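Local coordinates for protein glycoside hydrolase family 31 (Trueperella pyogenes, PDB 5I0F) that probably degrades cycloalternan, a cyclic glucose oligosaccharide, working through a covalent sugar-enzyme intermediate in a TIM-barrel active site, at residues A[559-564]-A[589-594]; A[179-184]-A[207-212]; A[530-535]-A[563-568]. All coordinates share one frame; numbering follows the deposited sequence.

How the interactions relate
From the N terminus, interaction 2 comes first. It brings 179-184, at the end of strand 174-179, against 207-212, which leads into strand 212-219. That closes the loop between these two strands, neighbours in a mixed sheet. Interactions 3 and 1 follow, both in the TIM barrel. They run on from one another: interaction 1 opens on the stretch where interaction 3 closes, and the two share Ala563 and Gly564. Interaction 3 joins the loops after strands 527-529 and 558-561. Interaction 1 joins strand 558-561 to strand 587-590 and the loop beyond. Interaction 2 meets interaction 3 through Tyr182 and Tyr210, so the earlier loop is tied to the sugar site.

Interaction 1 of 3, residues A[559-564]-A[589-594]; sequences GWDLAG and QYHSEF. With GLC (alpha-D-glucopyranose), chain B; BGC (beta-D-glucopyranose), chain C; GLC (alpha-D-glucopyranose), chain D.
Gln589 gives its side-chain NE2 to Asp561 OD1, 2.9 Å away. The bond is nearly straight, 168° at the hydrogen, and OD1 takes it on its anti lone pair, away from OD2. Both residues lie near the ends of neighbouring parallel strands of the TIM barrel. Strand 558-561, helix 572-583 and strand 587-590 form a beta-alpha-beta crossover.

Backbone joins in as well. Leu562 N bonds to Gln589 O at 3.1 Å. Gln589 NE2 also makes a weak, bent bond to Trp560 O. Gln589 CG is anti to the backbone N (chi1 -180°) and the chain then bends at chi2. This lays the amide alongside the Asp561 carboxylate, the two planes 35° apart. A water donates to both Asp561 OD1 and Gln589 OE1, so OD1 is gripped from two partners. Another water accepts from His591 N and donates to Leu562 O.

The strand end then runs into the sugar pocket. His591 CB lies 3.5 Å from Asp561 OD1. Its ring reaches past the carboxylate to two hydroxyl oxygens of BGC. His591 NE2 donates to BGC O4, 2.9 Å away, and is hydrogen-bonded to BGC O3 as well. Glu593 OE2 accepts from O2 of the chain D glucose at 2.8 Å and is also bonded to Tyr200. The backbone O of Phe594 accepts from O3 of the chain B glucose, 2.7 Å away.

Packing finishes the contact. Leu562 and Tyr590 lie side by side and point the same way. Tyr575 and Phe579 of helix 572-583 cover Leu562. The Tyr590 ring leads away to a hydrogen bond between its OH and His317. The apolar touch between the two residues is Leu562 CG on Tyr590 CB, at 4.0 Å.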
loop_
_atom_site.group_PDB
_atom_site.type_symbol
_atom_site.label_atom_id
_atom_site.label_comp_id
_atom_site.label_asym_id
_atom_site.label_seq_id
_atom_site.Cartn_x
_atom_site.Cartn_y
_atom_site.Cartn_z
ATOM N N GLY A 559 8.670 8.287 0.282
ATOM C CA GLY A 559 8.251 9.558 -0.306
ATOM C C GLY A 559 6.797 9.546 -0.713
ATOM O O GLY A 559 6.017 8.682 -0.309
ATOM N N TRP A 560 6.427 10.531 -1.510
ATOM C CA TRP A 560 5.031 10.736 -1.912
ATOM C C TRP A 560 5.010 11.603 -3.175
ATOM O O TRP A 560 6.021 12.206 -3.549
ATOM C CB TRP A 560 4.216 11.384 -0.766
ATOM C CG TRP A 560 4.621 12.833 -0.431
ATOM C CD1 TRP A 560 5.861 13.270 -0.056
ATOM C CD2 TRP A 560 3.779 14.007 -0.455
ATOM N NE1 TRP A 560 5.847 14.634 0.142
ATOM C CE2 TRP A 560 4.585 15.110 -0.090
ATOM C CE3 TRP A 560 2.428 14.227 -0.746
ATOM C CZ2 TRP A 560 4.078 16.411 -0.007
ATOM C CZ3 TRP A 560 1.923 15.509 -0.647
ATOM C CH2 TRP A 560 2.757 16.591 -0.293
ATOM N N ASP A 561 3.866 11.611 -3.846
ATOM C CA ASP A 561 3.648 12.472 -5.018
ATOM C C ASP A 561 3.399 13.884 -4.504
ATOM O O ASP A 561 2.307 14.197 -4.036
ATOM C CB ASP A 561 2.425 12.032 -5.790
ATOM C CG ASP A 561 2.506 10.599 -6.315
ATOM O OD1 ASP A 561 3.611 9.995 -6.465
ATOM O OD2 ASP A 561 1.404 10.085 -6.581
ATOM N N LEU A 562 4.399 14.745 -4.535
ATOM C CA LEU A 562 4.235 16.033 -3.874
ATOM C C LEU A 562 3.075 16.814 -4.518
ATOM O O LEU A 562 2.955 16.858 -5.733
ATOM C CB LEU A 562 5.551 16.839 -3.845
ATOM C CG LEU A 562 6.127 17.370 -5.154
ATOM C CD1 LEU A 562 5.585 18.756 -5.527
ATOM C CD2 LEU A 562 7.645 17.425 -5.089
ATOM N N ALA A 563 2.192 17.364 -3.667
ATOM C CA ALA A 563 1.007 18.093 -4.061
ATOM C C ALA A 563 -0.065 17.286 -4.786
ATOM O O ALA A 563 -0.993 17.871 -5.343
ATOM C CB ALA A 563 1.385 19.347 -4.848
ATOM N N GLY A 564 0.031 15.956 -4.764
ATOM C CA GLY A 564 -0.954 15.091 -5.393
ATOM C C GLY A 564 -0.752 14.878 -6.900
ATOM O O GLY A 564 -0.284 15.772 -7.634
ATOM N N GLN A 589 9.849 13.664 -4.888
ATOM C CA GLN A 589 9.367 13.240 -6.188
ATOM C C GLN A 589 8.073 13.926 -6.577
ATOM O O GLN A 589 7.142 14.012 -5.762
ATOM C CB GLN A 589 9.125 11.719 -6.142
ATOM C CG GLN A 589 8.614 11.068 -7.428
ATOM C CD GLN A 589 7.217 10.445 -7.339
ATOM O OE1 GLN A 589 6.882 9.552 -8.116
ATOM N NE2 GLN A 589 6.399 10.910 -6.395
ATOM N N TYR A 590 7.991 14.366 -7.825
ATOM C CA TYR A 590 6.703 14.823 -8.399
ATOM C C TYR A 590 6.217 13.806 -9.434
ATOM O O TYR A 590 7.013 13.110 -10.054
ATOM C CB TYR A 590 6.788 16.247 -8.957
ATOM C CG TYR A 590 7.560 16.405 -10.258
ATOM C CD1 TYR A 590 6.969 16.084 -11.486
ATOM C CD2 TYR A 590 8.870 16.921 -10.265
ATOM C CE1 TYR A 590 7.673 16.243 -12.680
ATOM C CE2 TYR A 590 9.572 17.090 -11.450
ATOM C CZ TYR A 590 8.981 16.755 -12.652
ATOM O OH TYR A 590 9.685 16.930 -13.822
ATOM N N HIS A 591 4.903 13.750 -9.613
ATOM C CA HIS A 591 4.261 12.737 -10.453
ATOM C C HIS A 591 2.884 13.219 -10.914
ATOM O O HIS A 591 2.269 14.074 -10.279
ATOM C CB HIS A 591 4.178 11.415 -9.665
ATOM C CG HIS A 591 3.575 10.263 -10.415
ATOM N ND1 HIS A 591 3.935 9.937 -11.702
ATOM C CD2 HIS A 591 2.684 9.318 -10.027
ATOM C CE1 HIS A 591 3.231 8.886 -12.101
ATOM N NE2 HIS A 591 2.471 8.484 -11.095
ATOM N N SER A 592 2.408 12.667 -12.016
ATOM C CA SER A 592 1.062 12.948 -12.512
ATOM C C SER A 592 0.369 11.716 -13.092
ATOM O O SER A 592 0.968 10.899 -13.817
ATOM C CB SER A 592 1.088 14.048 -13.572
ATOM O OG SER A 592 1.905 13.706 -14.688
ATOM N N GLU A 593 -0.911 11.624 -12.794
ATOM C CA GLU A 593 -1.746 10.519 -13.255
ATOM C C GLU A 593 -2.093 10.644 -14.743
ATOM O O GLU A 593 -2.213 11.742 -15.276
ATOM C CB GLU A 593 -3.043 10.510 -12.424
ATOM C CG GLU A 593 -3.946 9.299 -12.648
ATOM C CD GLU A 593 -5.140 9.295 -11.706
ATOM O OE1 GLU A 593 -5.742 10.355 -11.487
ATOM O OE2 GLU A 593 -5.484 8.221 -11.174
ATOM N N PHE A 594 -2.284 9.491 -15.382
ATOM C CA PHE A 594 -2.803 9.358 -16.742
ATOM C C PHE A 594 -4.091 10.156 -16.894
ATOM O O PHE A 594 -4.942 10.113 -16.010
ATOM C CB PHE A 594 -3.122 7.882 -17.044
ATOM C CG PHE A 594 -3.518 7.611 -18.473
ATOM C CD1 PHE A 594 -2.662 7.924 -19.530
ATOM C CD2 PHE A 594 -4.729 6.985 -18.758
ATOM C CE1 PHE A 594 -3.022 7.665 -20.849
ATOM C CE2 PHE A 594 -5.094 6.709 -20.077
ATOM C CZ PHE A 594 -4.238 7.038 -21.119
HETATM C C1 GLC B . -9.431 6.589 -13.131
HETATM C C2 GLC B . -8.681 7.881 -13.440
HETATM C C3 GLC B . -7.676 7.659 -14.569
HETATM C C4 GLC B . -6.740 6.492 -14.248
HETATM C C5 GLC B . -7.589 5.245 -13.966
HETATM C C6 GLC B . -6.815 3.963 -13.640
HETATM O O1 GLC B . -10.258 6.229 -14.246
HETATM O O2 GLC B . -9.617 8.902 -13.814
HETATM O O3 GLC B . -6.951 8.875 -14.772
HETATM O O4 GLC B . -5.846 6.235 -15.337
HETATM O O5 GLC B . -8.493 5.541 -12.880
HETATM O O6 GLC B . -5.659 4.180 -12.808
HETATM C C2 BGC C . 0.368 4.101 -9.347
HETATM C C3 BGC C . 0.452 5.446 -10.091
HETATM C C4 BGC C . 0.741 5.187 -11.566
HETATM C C5 BGC C . -0.300 4.233 -12.172
HETATM C C6 BGC C . 0.138 3.842 -13.577
HETATM C C1 BGC C . 0.210 2.801 -10.177
HETATM O O2 BGC C . -0.097 4.096 -7.982
HETATM O O3 BGC C . 1.458 6.275 -9.502
HETATM O O4 BGC C . 0.754 6.427 -12.300
HETATM O O5 BGC C . -0.525 3.030 -11.393
HETATM O O6 BGC C . -0.906 3.139 -14.257
HETATM C C1 GLC D . -5.975 4.567 -11.451
HETATM C C2 GLC D . -4.677 4.968 -10.746
HETATM C C3 GLC D . -3.819 3.741 -10.463
HETATM C C4 GLC D . -4.616 2.745 -9.635
HETATM C C5 GLC D . -5.870 2.380 -10.435
HETATM C C6 GLC D . -6.754 1.365 -9.731
HETATM O O2 GLC D . -3.971 5.917 -11.550
HETATM O O3 GLC D . -2.634 4.140 -9.756
HETATM O O4 GLC D . -3.813 1.586 -9.336
HETATM O O5 GLC D . -6.658 3.555 -10.707
HETATM O O6 GLC D . -7.426 1.933 -8.596
HETATM O O HOH W 1 7.919 14.070 -2.788
HETATM O O HOH W 2 4.663 7.815 -7.639
HETATM O O HOH W 3 3.135 14.885 -7.628
#

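Interaction 2 of 3, residues A[179-184]-A[207-212]; sequences GERYDQ and HRTYLP
His207, just after helix 203-206, gives ND1 to Asp183 OD2 at 2.7 Å. The bond is nearly straight (169°), lies close to the ring plane and uses the anti lone pair of OD2. The carboxylate and ring planes are 52° apart. Asp183 OD1 accepts from the backbone N of Gln184 and from Gln187. A water links His207 O to Arg181 NH1.

Arg208 turns its side chain away, to Gln199 and to a cation-pi contact with Tyr13. Its backbone O is joined to Tyr182 N through a second water.

Thr209 uses both branches. Its OG1 is anti to the backbone N (chi1 -179°), which directs the hydroxyl to Glu180 O, 2.6 Å away. OG1 also accepts from Leu211 N, making an ST turn. The other branch, CG2, sits over the centre of one face of the Arg181 guanidinium, 3.7 Å from CZ. That guanidinium is held by the backbone oxygens of Asp193 and Phe178. The Tyr182 ring brings an edge to the Thr209 hydroxyl, with CE1 3.6 Å from OG1.

Tyr210 comes next. Tyr182 OH lies in the plane of its ring, at the edge, 3.4 Å from CD2. The two side chains cross at about a right angle. Their hydroxyls go elsewhere, Tyr182 to Ala530 O and Tyr210 to Asp532 N.

Leu211 O accepts from Glu180 N at 2.9 Å. Glu180 OE1 rests near Leu211 CB, while OE2 is bonded to Trp558.

Pro212 faces Gly179, CA to CA 4.3 Å, and its CB touches Arg181 NH2. Gly179 and Pro212 form an antiparallel non-hydrogen-bonded pair, between edge strand 174-179 and strand 212-219 of the mixed sheet. The two tyrosine hydroxyls bond to the backbone of the barrel loop that carries Asp532, a residue of the glycan pocket.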
loop_
_atom_site.group_PDB
_atom_site.type_symbol
_atom_site.label_atom_id
_atom_site.label_comp_id
_atom_site.label_asym_id
_atom_site.label_seq_id
_atom_site.Cartn_x
_atom_site.Cartn_y
_atom_site.Cartn_z
ATOM N N GLY A 179 1.970 -0.008 10.598
ATOM C CA GLY A 179 2.448 0.280 9.257
ATOM C C GLY A 179 2.186 1.722 8.863
ATOM O O GLY A 179 2.069 2.607 9.706
ATOM N N GLU A 180 2.094 1.950 7.557
ATOM C CA GLU A 180 1.839 3.300 7.034
ATOM C C GLU A 180 0.353 3.647 7.244
ATOM O O GLU A 180 -0.539 2.963 6.718
ATOM C CB GLU A 180 2.238 3.357 5.564
ATOM C CG GLU A 180 1.943 4.677 4.832
ATOM C CD GLU A 180 2.251 4.583 3.358
ATOM O OE1 GLU A 180 1.936 3.511 2.755
ATOM O OE2 GLU A 180 2.802 5.573 2.780
ATOM N N ARG A 181 0.095 4.707 8.011
ATOM C CA ARG A 181 -1.269 5.136 8.298
ATOM C C ARG A 181 -1.443 6.592 7.917
ATOM O O ARG A 181 -0.517 7.386 8.034
ATOM C CB ARG A 181 -1.633 4.904 9.779
ATOM C CG ARG A 181 -1.516 3.457 10.232
ATOM C CD ARG A 181 -2.677 2.639 9.685
ATOM N NE ARG A 181 -2.413 1.214 9.707
ATOM C CZ ARG A 181 -3.323 0.263 9.468
ATOM N NH1 ARG A 181 -4.596 0.555 9.204
ATOM N NH2 ARG A 181 -2.937 -0.999 9.506
ATOM N N TYR A 182 -2.645 6.928 7.461
ATOM C CA TYR A 182 -2.931 8.210 6.825
ATOM C C TYR A 182 -3.848 9.131 7.629
ATOM O O TYR A 182 -4.063 10.277 7.245
ATOM C CB TYR A 182 -3.607 7.934 5.477
ATOM C CG TYR A 182 -2.728 7.213 4.483
ATOM C CD1 TYR A 182 -2.552 5.825 4.548
ATOM C CD2 TYR A 182 -2.116 7.896 3.448
ATOM C CE1 TYR A 182 -1.753 5.156 3.629
ATOM C CE2 TYR A 182 -1.332 7.234 2.540
ATOM C CZ TYR A 182 -1.165 5.858 2.635
ATOM O OH TYR A 182 -0.407 5.187 1.715
ATOM N N ASP A 183 -4.394 8.626 8.724
ATOM C CA ASP A 183 -5.428 9.330 9.475
ATOM C C ASP A 183 -4.844 10.084 10.631
ATOM O O ASP A 183 -5.083 11.281 10.757
ATOM C CB ASP A 183 -6.596 8.409 9.899
ATOM C CG ASP A 183 -6.169 7.088 10.549
ATOM O OD1 ASP A 183 -4.963 6.816 10.753
ATOM O OD2 ASP A 183 -7.097 6.308 10.876
ATOM N N GLN A 184 -4.078 9.412 11.482
ATOM C CA GLN A 184 -3.430 10.102 12.607
ATOM C C GLN A 184 -2.244 9.307 13.110
ATOM O O GLN A 184 -2.150 8.078 12.902
ATOM C CB GLN A 184 -4.436 10.395 13.744
ATOM C CG GLN A 184 -5.234 9.196 14.200
ATOM C CD GLN A 184 -6.411 9.572 15.116
ATOM O OE1 GLN A 184 -7.382 10.175 14.692
ATOM N NE2 GLN A 184 -6.323 9.189 16.356
ATOM N N HIS A 207 -9.504 5.170 6.426
ATOM C CA HIS A 207 -8.758 4.409 7.465
ATOM C C HIS A 207 -8.222 3.063 6.949
ATOM O O HIS A 207 -8.306 2.037 7.626
ATOM C CB HIS A 207 -9.635 4.218 8.733
ATOM C CG HIS A 207 -10.266 5.487 9.213
ATOM N ND1 HIS A 207 -9.561 6.453 9.895
ATOM C CD2 HIS A 207 -11.527 5.964 9.077
ATOM C CE1 HIS A 207 -10.358 7.473 10.163
ATOM N NE2 HIS A 207 -11.559 7.199 9.683
ATOM N N ARG A 208 -7.646 3.087 5.754
ATOM C CA ARG A 208 -7.099 1.900 5.112
ATOM C C ARG A 208 -5.695 2.224 4.620
ATOM O O ARG A 208 -5.274 3.382 4.653
ATOM C CB ARG A 208 -7.994 1.502 3.938
ATOM C CG ARG A 208 -9.368 1.014 4.374
ATOM C CD ARG A 208 -10.329 1.023 3.199
ATOM N NE ARG A 208 -11.672 0.669 3.590
ATOM C CZ ARG A 208 -12.792 1.028 2.949
ATOM N NH1 ARG A 208 -12.784 1.798 1.856
ATOM N NH2 ARG A 208 -13.954 0.616 3.428
ATOM N N THR A 209 -4.971 1.202 4.191
ATOM C CA THR A 209 -3.597 1.393 3.744
ATOM C C THR A 209 -3.143 0.272 2.790
ATOM O O THR A 209 -3.624 -0.887 2.860
ATOM C CB THR A 209 -2.636 1.498 4.974
ATOM O OG1 THR A 209 -1.292 1.715 4.533
ATOM C CG2 THR A 209 -2.669 0.254 5.826
ATOM N N TYR A 210 -2.200 0.649 1.940
ATOM C CA TYR A 210 -1.459 -0.247 1.090
ATOM C C TYR A 210 -0.389 -1.051 1.837
ATOM O O TYR A 210 0.054 -2.099 1.341
ATOM C CB TYR A 210 -0.683 0.518 0.018
ATOM C CG TYR A 210 -1.405 1.513 -0.855
ATOM C CD1 TYR A 210 -2.021 1.122 -2.043
ATOM C CD2 TYR A 210 -1.382 2.869 -0.540
ATOM C CE1 TYR A 210 -2.648 2.061 -2.878
ATOM C CE2 TYR A 210 -1.990 3.812 -1.365
ATOM C CZ TYR A 210 -2.633 3.410 -2.526
ATOM O OH TYR A 210 -3.215 4.346 -3.382
ATOM N N LEU A 211 0.053 -0.536 2.984
ATOM C CA LEU A 211 1.251 -1.028 3.671
ATOM C C LEU A 211 1.003 -1.169 5.182
ATOM O O LEU A 211 1.584 -0.422 6.009
ATOM C CB LEU A 211 2.411 -0.070 3.389
ATOM C CG LEU A 211 3.805 -0.668 3.247
ATOM C CD1 LEU A 211 4.829 0.435 2.986
ATOM C CD2 LEU A 211 4.202 -1.465 4.471
ATOM N N PRO A 212 0.151 -2.132 5.561
ATOM C CA PRO A 212 -0.114 -2.361 6.975
ATOM C C PRO A 212 0.974 -3.251 7.569
ATOM O O PRO A 212 1.701 -3.912 6.825
ATOM C CB PRO A 212 -1.443 -3.116 6.949
ATOM C CG PRO A 212 -1.391 -3.889 5.680
ATOM C CD PRO A 212 -0.654 -3.016 4.698
HETATM O O HOH W 4 -7.375 -0.477 8.729
HETATM O O HOH W 5 -4.827 4.850 7.182
#

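Interaction 3 of 3, residues A[530-535]-A[563-568]; sequences AGDEDS and AGFSGP. With CA (calcium ion), chain E; BGC (beta-D-glucopyranose), chain C; GLC (alpha-D-glucopyranose), chain D.
Ser535 OG donates to Ala563 O, 2.6 Å away, in the carbonyl plane and on a lone pair. OG stands anti to the carbonyl carbon of Ser535 (chi1 -69°), which turns the hydroxyl to Ala563. Glu533 O takes two backbone donors: Ser566 N at 3.3 Å and, by a weak bond, Phe565 N. A water bridges Glu533 N and Phe565 N. The side chain of Glu533 curls back, and its OE1 accepts from Asp534 N. Gly564, with no side chain, lets the two backbones come close at Ser535.

Metal coordination is next. Asp534 OD1 binds the calcium ion at 2.5 Å, with five waters as further ligands. One of these waters accepts from Ser535 N and donates to Ser566 O. Another donates to Ser566 OG. The ion's shell therefore reaches both loops. Asp534 OD1 is also bonded to Lys201, and Ser566 OG to Glu593.

Sugar contacts gather at Asp532 and Phe565. BGC O2 donates to Asp532 OD1 at 2.7 Å. Asp532 OD2 lies 2.7 Å from O3 of the chain D glucose, a hydrogen bond that is not settled. Phe565 CZ packs 3.4 Å from Asp532 OD1, with carboxylate and ring planes only 21° apart. CE2 of the same ring touches BGC C3 at 3.7 Å. Glu533 O sits at the ring edge, and His591 meets the ring as well.

The contact joins two loops of the TIM barrel. One runs from strand 527-529 to helix 537-551, the other from strand 558-561 to helix 572-583, whose Tyr575 and Ala578 touch Ala563.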
loop_
_atom_site.group_PDB
_atom_site.type_symbol
_atom_site.label_atom_id
_atom_site.label_comp_id
_atom_site.label_asym_id
_atom_site.label_seq_id
_atom_site.Cartn_x
_atom_site.Cartn_y
_atom_site.Cartn_z
ATOM N N ALA A 530 3.717 6.889 -0.946
ATOM C CA ALA A 530 2.437 6.854 -0.249
ATOM C C ALA A 530 1.207 6.582 -1.138
ATOM O O ALA A 530 0.097 6.591 -0.654
ATOM C CB ALA A 530 2.248 8.171 0.486
ATOM N N GLY A 531 1.408 6.291 -2.414
ATOM C CA GLY A 531 0.305 5.911 -3.312
ATOM C C GLY A 531 -0.453 7.081 -3.902
ATOM O O GLY A 531 0.108 8.175 -4.103
ATOM N N ASP A 532 -1.724 6.837 -4.198
ATOM C CA ASP A 532 -2.507 7.722 -5.047
ATOM C C ASP A 532 -3.349 8.698 -4.258
ATOM O O ASP A 532 -4.155 8.274 -3.425
ATOM C CB ASP A 532 -3.462 6.895 -5.897
ATOM C CG ASP A 532 -2.766 5.998 -6.873
ATOM O OD1 ASP A 532 -1.562 6.189 -7.133
ATOM O OD2 ASP A 532 -3.464 5.119 -7.437
ATOM N N GLU A 533 -3.219 9.995 -4.554
ATOM C CA GLU A 533 -4.080 10.993 -3.924
ATOM C C GLU A 533 -4.473 12.146 -4.841
ATOM O O GLU A 533 -3.843 12.406 -5.867
ATOM C CB GLU A 533 -3.432 11.583 -2.642
ATOM C CG GLU A 533 -3.938 11.004 -1.299
ATOM C CD GLU A 533 -5.379 11.382 -0.936
ATOM O OE1 GLU A 533 -6.221 11.616 -1.848
ATOM O OE2 GLU A 533 -5.702 11.437 0.289
ATOM N N ASP A 534 -5.514 12.849 -4.410
ATOM C CA ASP A 534 -5.925 14.119 -4.987
ATOM C C ASP A 534 -4.954 15.245 -4.582
ATOM O O ASP A 534 -4.197 15.123 -3.616
ATOM C CB ASP A 534 -7.334 14.470 -4.509
ATOM C CG ASP A 534 -8.401 13.573 -5.127
ATOM O OD1 ASP A 534 -8.554 13.595 -6.370
ATOM O OD2 ASP A 534 -9.083 12.838 -4.380
ATOM N N SER A 535 -4.982 16.330 -5.351
ATOM C CA SER A 535 -4.203 17.508 -5.054
ATOM C C SER A 535 -4.965 18.428 -4.121
ATOM O O SER A 535 -5.532 19.457 -4.555
ATOM C CB SER A 535 -3.814 18.266 -6.336
ATOM O OG SER A 535 -2.879 17.512 -7.103
ATOM N N ALA A 563 2.192 17.364 -3.667
ATOM C CA ALA A 563 1.007 18.093 -4.061
ATOM C C ALA A 563 -0.065 17.286 -4.786
ATOM O O ALA A 563 -0.993 17.871 -5.343
ATOM C CB ALA A 563 1.385 19.347 -4.848
ATOM N N GLY A 564 0.031 15.956 -4.764
ATOM C CA GLY A 564 -0.954 15.091 -5.393
ATOM C C GLY A 564 -0.752 14.878 -6.900
ATOM O O GLY A 564 -0.284 15.772 -7.634
ATOM N N PHE A 565 -1.125 13.690 -7.364
ATOM C CA PHE A 565 -0.945 13.336 -8.772
ATOM C C PHE A 565 -2.215 13.359 -9.621
ATOM O O PHE A 565 -2.103 13.340 -10.852
ATOM C CB PHE A 565 -0.178 12.009 -8.910
ATOM C CG PHE A 565 -1.025 10.776 -9.123
ATOM C CD1 PHE A 565 -2.145 10.497 -8.366
ATOM C CD2 PHE A 565 -0.598 9.819 -10.020
ATOM C CE1 PHE A 565 -2.882 9.325 -8.575
ATOM C CE2 PHE A 565 -1.306 8.648 -10.219
ATOM C CZ PHE A 565 -2.453 8.395 -9.498
ATOM N N SER A 566 -3.387 13.394 -8.976
ATOM C CA SER A 566 -4.677 13.182 -9.657
ATOM C C SER A 566 -5.464 14.483 -9.775
ATOM O O SER A 566 -5.471 15.299 -8.858
ATOM C CB SER A 566 -5.502 12.147 -8.909
ATOM O OG SER A 566 -6.769 11.923 -9.511
ATOM N N GLY A 567 -6.149 14.647 -10.898
ATOM C CA GLY A 567 -6.998 15.816 -11.152
ATOM C C GLY A 567 -6.239 16.983 -11.742
ATOM O O GLY A 567 -5.040 16.870 -12.061
ATOM N N PRO A 568 -6.928 18.119 -11.914
ATOM C CA PRO A 568 -6.254 19.342 -12.339
ATOM C C PRO A 568 -4.992 19.602 -11.504
ATOM O O PRO A 568 -4.905 19.144 -10.370
ATOM C CB PRO A 568 -7.316 20.420 -12.084
ATOM C CG PRO A 568 -8.600 19.701 -12.318
ATOM C CD PRO A 568 -8.381 18.319 -11.769
HETATM CA CA CA E . -9.616 15.637 -7.461
HETATM C C2 BGC C . 0.368 4.101 -9.347
HETATM C C3 BGC C . 0.452 5.446 -10.091
HETATM C C4 BGC C . 0.741 5.187 -11.566
HETATM C C5 BGC C . -0.300 4.233 -12.172
HETATM C C6 BGC C . 0.138 3.842 -13.577
HETATM C C1 BGC C . 0.210 2.801 -10.177
HETATM O O2 BGC C . -0.097 4.096 -7.982
HETATM O O3 BGC C . 1.458 6.275 -9.502
HETATM O O4 BGC C . 0.754 6.427 -12.300
HETATM O O5 BGC C . -0.525 3.030 -11.393
HETATM O O6 BGC C . -0.906 3.139 -14.257
HETATM C C1 GLC D . -5.975 4.567 -11.451
HETATM C C2 GLC D . -4.677 4.968 -10.746
HETATM C C3 GLC D . -3.819 3.741 -10.463
HETATM C C4 GLC D . -4.616 2.745 -9.635
HETATM C C5 GLC D . -5.870 2.380 -10.435
HETATM C C6 GLC D . -6.754 1.365 -9.731
HETATM O O2 GLC D . -3.971 5.917 -11.550
HETATM O O3 GLC D . -2.634 4.140 -9.756
HETATM O O4 GLC D . -3.813 1.586 -9.336
HETATM O O5 GLC D . -6.658 3.555 -10.707
HETATM O O6 GLC D . -7.426 1.933 -8.596
HETATM O O HOH W 6 -0.804 11.309 -5.530
HETATM O O HOH W 7 -7.364 16.383 -7.238
HETATM O O HOH W 8 -8.931 13.967 -9.248
HETATM O O HOH W 9 -10.262 16.710 -9.383
HETATM O O HOH W 10 -11.757 14.290 -7.163
HETATM O O HOH W 11 -10.336 16.500 -5.410
#